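PDB 4FR9: uncharacterized protein from Bacteroides fragilis, which is of unknown function but is BLIP-like, probably related to the PepSY-like family that resembles beta-lactamase inhibitor proteins. Local coordinates for residues T65-I70 / T105-T110. Numbering follows the deposited sequence.
Sequences TELNSI and TEFVVT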
loop_
_atom_site.group_PDB
_atom_site.type_symbol
_atom_site.label_atom_id
_atom_site.label_comp_id
_atom_site.label_asym_id
_atom_site.label_seq_id
_atom_site.Cartn_x
_atom_site.Cartn_y
_atom_site.Cartn_z
ATOM N N THR A 65 2.329 -2.949 -0.125
ATOM C CA THR A 65 3.616 -3.626 -0.231
ATOM C C THR A 65 4.668 -2.645 -0.702
ATOM O O THR A 65 4.482 -1.981 -1.731
ATOM C CB THR A 65 3.532 -4.793 -1.202
ATOM O OG1 THR A 65 2.536 -5.715 -0.738
ATOM C CG2 THR A 65 4.873 -5.498 -1.332
ATOM N N GLU A 66 5.781 -2.567 0.012
ATOM C CA GLU A 66 6.874 -1.727 -0.399
ATOM C C GLU A 66 7.684 -2.388 -1.534
ATOM O O GLU A 66 8.050 -3.550 -1.440
ATOM C CB GLU A 66 7.764 -1.442 0.809
ATOM C CG GLU A 66 8.904 -0.523 0.531
ATOM C CD GLU A 66 8.429 0.843 0.126
ATOM O OE1 GLU A 66 7.787 1.535 0.954
ATOM O OE2 GLU A 66 8.684 1.219 -1.027
ATOM N N LEU A 67 7.910 -1.637 -2.612
ATOM C CA LEU A 67 8.764 -2.082 -3.718
ATOM C C LEU A 67 10.060 -1.246 -3.676
ATOM O O LEU A 67 10.117 -0.179 -3.110
ATOM C CB LEU A 67 8.034 -1.932 -5.051
ATOM C CG LEU A 67 6.829 -2.858 -5.240
ATOM C CD1 LEU A 67 6.210 -2.653 -6.637
ATOM C CD2 LEU A 67 7.094 -4.354 -4.946
ATOM N N ASN A 68 11.130 -1.765 -4.234
ATOM C CA ASN A 68 12.460 -1.098 -3.997
ATOM C C ASN A 68 12.679 0.072 -4.998
ATOM O O ASN A 68 13.376 1.065 -4.731
ATOM C CB ASN A 68 13.641 -2.096 -4.081
ATOM C CG ASN A 68 13.544 -3.248 -3.064
ATOM O OD1 ASN A 68 13.012 -3.078 -1.956
ATOM N ND2 ASN A 68 14.086 -4.422 -3.440
ATOM N N SER A 69 12.015 -0.009 -6.145
ATOM C CA SER A 69 12.351 0.863 -7.280
ATOM C C SER A 69 11.343 0.620 -8.375
ATOM O O SER A 69 10.606 -0.363 -8.341
ATOM C CB SER A 69 13.780 0.650 -7.766
ATOM O OG SER A 69 13.916 -0.246 -8.845
ATOM N N ILE A 70 11.363 1.498 -9.371
ATOM C CA ILE A 70 10.520 1.297 -10.551
ATOM C C ILE A 70 10.822 -0.004 -11.278
ATOM O O ILE A 70 9.962 -0.507 -11.997
ATOM C CB ILE A 70 10.485 2.507 -11.495
ATOM C CG1 ILE A 70 11.866 2.791 -12.111
ATOM C CG2 ILE A 70 9.839 3.722 -10.795
ATOM C CD1 ILE A 70 11.808 3.896 -13.162
ATOM N N THR A 105 -5.748 -3.956 -7.759
ATOM C CA THR A 105 -4.348 -3.646 -7.610
ATOM C C THR A 105 -4.104 -2.244 -8.165
ATOM O O THR A 105 -4.540 -1.937 -9.282
ATOM C CB THR A 105 -3.486 -4.654 -8.349
ATOM O OG1 THR A 105 -3.771 -5.964 -7.890
ATOM C CG2 THR A 105 -2.001 -4.414 -8.148
ATOM N N GLU A 106 -3.374 -1.425 -7.424
ATOM C CA GLU A 106 -2.867 -0.098 -7.864
ATOM C C GLU A 106 -1.370 -0.105 -7.597
ATOM O O GLU A 106 -0.954 -0.462 -6.498
ATOM C CB GLU A 106 -3.438 1.075 -7.035
ATOM C CG GLU A 106 -4.942 1.371 -7.246
ATOM C CD GLU A 106 -5.583 2.205 -6.162
ATOM O OE1 GLU A 106 -4.954 2.470 -5.128
ATOM O OE2 GLU A 106 -6.766 2.562 -6.378
ATOM N N PHE A 107 -0.566 0.324 -8.545
ATOM C CA PHE A 107 0.866 0.571 -8.330
ATOM C C PHE A 107 1.043 2.071 -8.174
ATOM O O PHE A 107 0.608 2.835 -9.039
ATOM C CB PHE A 107 1.663 0.068 -9.517
ATOM C CG PHE A 107 1.637 -1.401 -9.642
ATOM C CD1 PHE A 107 2.579 -2.180 -8.946
ATOM C CD2 PHE A 107 0.690 -2.043 -10.384
ATOM C CE1 PHE A 107 2.539 -3.545 -9.009
ATOM C CE2 PHE A 107 0.652 -3.444 -10.448
ATOM C CZ PHE A 107 1.588 -4.175 -9.765
ATOM N N VAL A 108 1.696 2.500 -7.095
ATOM C CA VAL A 108 1.813 3.902 -6.774
ATOM C C VAL A 108 3.272 4.299 -6.837
ATOM O O VAL A 108 4.095 3.783 -6.078
ATOM C CB VAL A 108 1.207 4.262 -5.416
ATOM C CG1 VAL A 108 1.227 5.755 -5.241
ATOM C CG2 VAL A 108 -0.220 3.719 -5.276
ATOM N N VAL A 109 3.567 5.215 -7.738
ATOM C CA VAL A 109 4.904 5.774 -7.888
ATOM C C VAL A 109 4.856 7.211 -7.370
ATOM O O VAL A 109 4.086 8.020 -7.891
ATOM C CB VAL A 109 5.389 5.746 -9.355
ATOM C CG1 VAL A 109 6.834 6.296 -9.468
ATOM C CG2 VAL A 109 5.313 4.361 -9.913
ATOM N N THR A 110 5.633 7.513 -6.324
ATOM C CA THR A 110 5.715 8.857 -5.780
ATOM C C THR A 110 6.878 9.563 -6.425
ATOM O O THR A 110 8.001 9.071 -6.364
ATOM C CB THR A 110 5.920 8.848 -4.262
ATOM O OG1 THR A 110 4.927 8.030 -3.650
ATOM C CG2 THR A 110 5.921 10.246 -3.709
#
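L67 meets F107, and I70 meets V109, on the helix-covered face of the antiparallel sheet in this BLIP-like fold, placed by sequence in the putative PepSY-like family. Strands 60-67 and 105-112 are not neighbours. Strand 90-98 runs between them, so the CA atoms of L67 and F107 stand 9.5 Å apart. The side chains span this gap over the middle strand. L67 points its CB toward the other strand. Its CG is anti to the carbonyl carbon (chi1 -67°), and the extended chi2 of -178° sends CD1 on away from the L67 backbone. L67 CD1 reaches the CD1/CE1 edge of the F107 ring, close to the ring plane, 4.3 Å from F107 CD1 and 4.5 Å from F107 CE1. P74 and V77 also touch the F107 side chain, and I96 of the middle strand lies against L67.

After L67 a short loop through N68 and S69 leads to I70, which meets V109 at a slant. I70 packs on L78 and F81 of helix 75-83. F81 also touches V109, so the side chains of I70, V109 and F81 pack together. The contact is small, burying 100 Å² in all, and wholly apolar. In I70, CG1 sits between the backbone N and the carbonyl carbon (chi1 64°), which leaves CG2 beside the N. This branch methyl, I70 CG2, touches V109 CG1 at 4.2 Å.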